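Local coordinates for protein glycoside Hydrolase (Bacteroides uniformis, PDB 5T9X) that probably hydrolyses agarose or a related red-algal galactan as a family 16 glycoside hydrolase of a human gut symbiont, at residues S177-L182 with N327-D332; K169-T174 with I301-Q306. All coordinates share one frame; numbering follows the deposited sequence.

In the fold
From the N terminus the chain passes first through 169-174, the loop that leaves strand 162-169 of one sheet and leads into strand 176-182 of the other. Residues 177-182 follow at once. Interaction 2 closes a loop of 126 residues when 301-306 returns beside 169-174, and interaction 1 closes one of 144 residues when 327-332 reaches 177-182. The segments alternate along the sequence, and the two closures therefore cross. Strands 176-182 and 298-304 are neighbours in the mixed sheet, whereas strand 329-341 belongs to the antiparallel sheet stacked against it. Together the contacts tie the two layers of the beta-sandwich to a loop that joins them.

Interaction 1 (S177-L182 with N327-D332); sequences SDVWML and NTFLVD. With NA (sodium ion), chain D.
Ser-177 and Phe-329 mark the near end of two diverging strands: their CA atoms lie 6.3 Å apart, those of Val-179 and Val-331 9.3 Å, and the strands run at 40° to each other with no hydrogen bond between them. The Phe-329 ring lies between the strands at this near end. With its CG anti to the backbone N (chi1 -175°), the ring reaches across to Ser-177, whose CB sits 3.5 Å from the ring centroid and almost on its normal, a CH-pi contact over the face. Val-331 CG2 backs the opposite face near the rim, while Val-179 CG2 meets the edge 4.1 Å from Phe-329 CZ. Ser-177 OG is held by the backbone N of Ala-171. An alanine in place of Phe-329 takes the ring away and is likely to open a gap between the sheets beside Ser-177 CB and Val-179 CG2. Farther along, Asp-332 grips a sodium ion through O (2.4 Å) and OD1 (2.2 Å), joined by Glu-51, Asp-75, Asn-77 and Gly-118. Strand 176-182 runs between strands 188-195 and 298-304; the former carries Glu-189, Asp-191 and Glu-194, spaced as in the family 16 signature. Within its own sheet, Phe-329 packs on Ala-168 of strand 162-169.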
loop_
_atom_site.group_PDB
_atom_site.type_symbol
_atom_site.label_atom_id
_atom_site.label_comp_id
_atom_site.label_asym_id
_atom_site.label_seq_id
_atom_site.Cartn_x
_atom_site.Cartn_y
_atom_site.Cartn_z
ATOM N N SER A 177 3.556 -2.848 5.630
ATOM C CA SER A 177 3.331 -1.424 5.315
ATOM C C SER A 177 2.804 -1.358 3.877
ATOM O O SER A 177 3.434 -1.928 2.968
ATOM C CB SER A 177 4.638 -0.653 5.417
ATOM O OG SER A 177 5.247 -0.791 6.694
ATOM N N ASP A 178 1.636 -0.734 3.678
ATOM C CA ASP A 178 0.893 -0.843 2.407
ATOM C C ASP A 178 0.376 0.476 1.868
ATOM O O ASP A 178 -0.268 1.259 2.596
ATOM C CB ASP A 178 -0.358 -1.724 2.554
ATOM C CG ASP A 178 -0.056 -3.161 2.999
ATOM O OD1 ASP A 178 0.730 -3.883 2.325
ATOM O OD2 ASP A 178 -0.638 -3.575 4.023
ATOM N N VAL A 179 0.588 0.658 0.567
ATOM C CA VAL A 179 -0.064 1.708 -0.229
ATOM C C VAL A 179 -0.672 1.029 -1.439
ATOM O O VAL A 179 0.049 0.393 -2.196
ATOM C CB VAL A 179 0.936 2.793 -0.687
ATOM C CG1 VAL A 179 0.243 3.880 -1.504
ATOM C CG2 VAL A 179 1.591 3.413 0.525
ATOM N N TRP A 180 -1.992 1.157 -1.630
ATOM C CA TRP A 180 -2.694 0.353 -2.655
ATOM C C TRP A 180 -4.041 0.898 -3.080
ATOM O O TRP A 180 -4.555 1.842 -2.513
ATOM C CB TRP A 180 -2.816 -1.112 -2.206
ATOM C CG TRP A 180 -3.508 -1.331 -0.897
ATOM C CD1 TRP A 180 -3.110 -0.895 0.323
ATOM C CD2 TRP A 180 -4.694 -2.108 -0.675
ATOM N NE1 TRP A 180 -3.998 -1.311 1.306
ATOM C CE2 TRP A 180 -4.965 -2.081 0.724
ATOM C CE3 TRP A 180 -5.553 -2.806 -1.511
ATOM C CZ2 TRP A 180 -6.079 -2.740 1.306
ATOM C CZ3 TRP A 180 -6.663 -3.480 -0.939
ATOM C CH2 TRP A 180 -6.915 -3.430 0.461
ATOM N N MET A 181 -4.589 0.310 -4.126
ATOM C CA MET A 181 -5.791 0.824 -4.737
ATOM C C MET A 181 -6.747 -0.333 -4.893
ATOM O O MET A 181 -6.339 -1.415 -5.239
ATOM C CB MET A 181 -5.461 1.463 -6.080
ATOM C CG MET A 181 -4.398 2.526 -5.955
ATOM S SD MET A 181 -4.287 3.614 -7.370
ATOM C CE MET A 181 -3.482 2.582 -8.575
ATOM N N LEU A 182 -8.011 -0.080 -4.598
ATOM C CA LEU A 182 -9.035 -1.088 -4.639
ATOM C C LEU A 182 -10.372 -0.471 -5.110
ATOM O O LEU A 182 -10.767 0.587 -4.626
ATOM C CB LEU A 182 -9.172 -1.693 -3.242
ATOM C CG LEU A 182 -10.253 -2.755 -2.999
ATOM C CD1 LEU A 182 -9.952 -4.019 -3.802
ATOM C CD2 LEU A 182 -10.343 -3.046 -1.502
ATOM N N ASN A 327 7.321 0.567 14.711
ATOM C CA ASN A 327 6.040 0.048 14.251
ATOM C C ASN A 327 5.132 1.155 13.769
ATOM O O ASN A 327 3.919 1.020 13.801
ATOM C CB ASN A 327 5.398 -0.800 15.344
ATOM C CG ASN A 327 6.267 -1.985 15.733
ATOM O OD1 ASN A 327 6.354 -2.972 15.012
ATOM N ND2 ASN A 327 6.927 -1.881 16.859
ATOM N N THR A 328 5.745 2.237 13.293
ATOM C CA THR A 328 5.050 3.353 12.697
ATOM C C THR A 328 5.438 3.410 11.211
ATOM O O THR A 328 6.609 3.503 10.879
ATOM C CB THR A 328 5.412 4.649 13.447
ATOM O OG1 THR A 328 4.870 4.598 14.774
ATOM C CG2 THR A 328 4.845 5.861 12.762
ATOM N N PHE A 329 4.449 3.321 10.325
ATOM C CA PHE A 329 4.631 3.554 8.877
ATOM C C PHE A 329 4.446 5.047 8.616
ATOM O O PHE A 329 3.495 5.646 9.152
ATOM C CB PHE A 329 3.590 2.722 8.114
ATOM C CG PHE A 329 3.706 2.759 6.621
ATOM C CD1 PHE A 329 4.915 2.885 5.984
ATOM C CD2 PHE A 329 2.565 2.587 5.846
ATOM C CE1 PHE A 329 4.997 2.904 4.601
ATOM C CE2 PHE A 329 2.624 2.585 4.462
ATOM C CZ PHE A 329 3.844 2.749 3.832
ATOM N N LEU A 330 5.360 5.627 7.832
ATOM C CA LEU A 330 5.410 7.078 7.542
ATOM C C LEU A 330 5.274 7.314 6.061
ATOM O O LEU A 330 5.993 6.704 5.273
ATOM C CB LEU A 330 6.749 7.686 7.955
ATOM C CG LEU A 330 7.110 7.604 9.439
ATOM C CD1 LEU A 330 8.509 8.127 9.757
ATOM C CD2 LEU A 330 6.055 8.340 10.255
ATOM N N VAL A 331 4.358 8.196 5.681
ATOM C CA VAL A 331 4.242 8.627 4.310
ATOM C C VAL A 331 4.328 10.130 4.314
ATOM O O VAL A 331 3.478 10.823 4.892
ATOM C CB VAL A 331 2.935 8.168 3.670
ATOM C CG1 VAL A 331 2.763 8.804 2.292
ATOM C CG2 VAL A 331 2.926 6.649 3.558
ATOM N N ASP A 332 5.367 10.614 3.647
ATOM C CA ASP A 332 5.729 12.026 3.613
ATOM C C ASP A 332 4.821 12.719 2.639
ATOM O O ASP A 332 4.378 13.834 2.879
ATOM C CB ASP A 332 7.195 12.138 3.164
ATOM C CG ASP A 332 7.750 13.563 3.192
ATOM O OD1 ASP A 332 7.061 14.548 3.598
ATOM O OD2 ASP A 332 8.916 13.681 2.752
HETATM NA NA NA D . 5.314 15.860 3.752
#

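Interaction 2 (K169-T174 with I301-Q306)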
loop_
_atom_site.group_PDB
_atom_site.type_symbol
_atom_site.label_atom_id
_atom_site.label_comp_id
_atom_site.label_asym_id
_atom_site.label_seq_id
_atom_site.Cartn_x
_atom_site.Cartn_y
_atom_site.Cartn_z
ATOM N N LYS A 169 8.443 5.577 4.144
ATOM C CA LYS A 169 9.439 4.853 4.900
ATOM C C LYS A 169 8.773 3.636 5.531
ATOM O O LYS A 169 8.023 3.747 6.506
ATOM C CB LYS A 169 10.047 5.760 5.961
ATOM C CG LYS A 169 11.191 5.149 6.732
ATOM C CD LYS A 169 11.832 6.237 7.580
ATOM C CE LYS A 169 13.260 5.934 7.976
ATOM N NZ LYS A 169 13.241 4.826 8.961
ATOM N N ILE A 170 9.093 2.476 4.978
ATOM C CA ILE A 170 8.485 1.229 5.386
ATOM C C ILE A 170 8.810 0.940 6.852
ATOM O O ILE A 170 9.944 1.128 7.300
ATOM C CB ILE A 170 8.977 0.105 4.473
ATOM C CG1 ILE A 170 8.323 0.253 3.093
ATOM C CG2 ILE A 170 8.686 -1.263 5.062
ATOM C CD1 ILE A 170 9.130 -0.367 1.980
ATOM N N ALA A 171 7.812 0.482 7.598
ATOM C CA ALA A 171 8.001 0.278 9.019
ATOM C C ALA A 171 9.020 -0.825 9.290
ATOM O O ALA A 171 9.030 -1.832 8.605
ATOM C CB ALA A 171 6.680 -0.052 9.694
ATOM N N ASN A 172 9.858 -0.617 10.307
ATOM C CA ASN A 172 10.808 -1.629 10.777
ATOM C C ASN A 172 10.071 -2.615 11.703
ATOM O O ASN A 172 10.285 -2.644 12.904
ATOM C CB ASN A 172 11.988 -0.958 11.473
ATOM C CG ASN A 172 13.098 -1.934 11.889
ATOM O OD1 ASN A 172 13.112 -3.126 11.575
ATOM N ND2 ASN A 172 14.033 -1.410 12.626
ATOM N N SER A 173 9.246 -3.448 11.081
ATOM C CA SER A 173 8.206 -4.212 11.740
ATOM C C SER A 173 7.888 -5.469 10.941
ATOM O O SER A 173 8.056 -5.517 9.713
ATOM C CB SER A 173 6.961 -3.348 11.814
ATOM O OG SER A 173 6.000 -3.939 12.666
ATOM N N THR A 174 7.423 -6.507 11.616
ATOM C CA THR A 174 6.892 -7.659 10.873
ATOM C C THR A 174 5.506 -7.356 10.252
ATOM O O THR A 174 5.034 -8.079 9.396
ATOM C CB THR A 174 6.835 -8.910 11.759
ATOM O OG1 THR A 174 6.035 -8.651 12.917
ATOM C CG2 THR A 174 8.229 -9.310 12.177
ATOM N N ILE A 301 -4.017 3.435 2.312
ATOM C CA ILE A 301 -2.731 3.412 2.952
ATOM C C ILE A 301 -2.981 2.762 4.295
ATOM O O ILE A 301 -3.847 3.246 5.046
ATOM C CB ILE A 301 -2.182 4.848 3.158
ATOM C CG1 ILE A 301 -2.144 5.617 1.837
ATOM C CG2 ILE A 301 -0.786 4.810 3.770
ATOM C CD1 ILE A 301 -1.827 7.093 1.982
ATOM N N ASN A 302 -2.247 1.699 4.627
ATOM C CA ASN A 302 -2.422 1.088 5.946
ATOM C C ASN A 302 -1.239 0.295 6.458
ATOM O O ASN A 302 -0.229 0.145 5.769
ATOM C CB ASN A 302 -3.680 0.211 5.919
ATOM C CG ASN A 302 -3.530 -1.061 5.074
ATOM O OD1 ASN A 302 -2.452 -1.570 4.871
ATOM N ND2 ASN A 302 -4.653 -1.615 4.650
ATOM N N MET A 303 -1.379 -0.241 7.665
ATOM C CA MET A 303 -0.619 -1.434 8.026
ATOM C C MET A 303 -1.544 -2.620 8.319
ATOM O O MET A 303 -2.703 -2.445 8.671
ATOM C CB MET A 303 0.301 -1.174 9.198
ATOM C CG MET A 303 1.282 -0.021 9.047
ATOM S SD MET A 303 2.203 0.311 10.600
ATOM C CE MET A 303 3.413 -0.985 10.490
ATOM N N GLU A 304 -1.006 -3.824 8.158
ATOM C CA GLU A 304 -1.740 -5.073 8.353
ATOM C C GLU A 304 -0.844 -6.070 9.084
ATOM O O GLU A 304 0.319 -6.222 8.748
ATOM C CB GLU A 304 -2.154 -5.686 7.000
ATOM C CG GLU A 304 -3.165 -4.873 6.206
ATOM C CD GLU A 304 -3.508 -5.419 4.811
ATOM O OE1 GLU A 304 -2.982 -6.497 4.400
ATOM O OE2 GLU A 304 -4.317 -4.738 4.102
ATOM N N ASP A 305 -1.396 -6.737 10.093
ATOM C CA ASP A 305 -0.841 -7.988 10.616
ATOM C C ASP A 305 -1.504 -9.118 9.841
ATOM O O ASP A 305 -2.575 -9.597 10.219
ATOM C CB ASP A 305 -1.154 -8.129 12.106
ATOM C CG ASP A 305 -0.290 -9.140 12.791
ATOM O OD1 ASP A 305 0.476 -9.871 12.103
ATOM O OD2 ASP A 305 -0.375 -9.167 14.036
ATOM N N GLN A 306 -0.882 -9.506 8.734
ATOM C CA GLN A 306 -1.538 -10.365 7.751
ATOM C C GLN A 306 -1.648 -11.792 8.245
ATOM O O GLN A 306 -0.716 -12.286 8.862
ATOM C CB GLN A 306 -0.789 -10.328 6.435
ATOM C CG GLN A 306 -0.967 -9.014 5.699
ATOM C CD GLN A 306 -0.075 -8.899 4.479
ATOM O OE1 GLN A 306 0.889 -9.644 4.324
ATOM N NE2 GLN A 306 -0.382 -7.944 3.616
HETATM O O HOH W 1 2.078 -9.195 8.490
#
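Both close approaches end on one methyl group, Met-303 CE: 3.5 Å from Ala-171 CB and 4.5 Å from Ser-173 CB. The methionine chain is extended as far as SD and then bends (chi3 79°), which turns its methyl against the alanine. A water adds a polar link between the two backbones, which no direct hydrogen bond spans: it accepts from Gln-306 N at 3.0 Å, donates to Thr-174 O at 3.3 Å and makes a weak further bond to Glu-304 O. On the loop, Asn-172 is the centre of an inverse gamma turn, closed by a weak bond from Ser-173 N to Ala-171 O, and Ser-173 OG is fixed by Asn-327 OD1. On the strand side, the Glu-304 carboxylate is held at both oxygens. Asn-302 ND2 reaches OE2 of Glu-304 at 3.2 Å, and Gln-306 NE2 gives OE1 of Glu-304 a straighter bond (3.1 Å, 167°). Both donors come on the anti side, out of the carboxylate plane, and together they limit its rotation. Gln-306 NE2 also bonds Glu-194, which belongs to the family 16 acidic motif and so probably lies in the active-site cleft. Gln-306 is the N-cap residue of helix 307-310. The loop joining the two sheets of the beta-sandwich thus packs on the inner face of strand 298-304, where Met-303 also meets Ile-122 of strand 119-122 and Phe-329 of strand 329-341; strand 298-304 itself pairs antiparallel with strands 140-154 and 176-182.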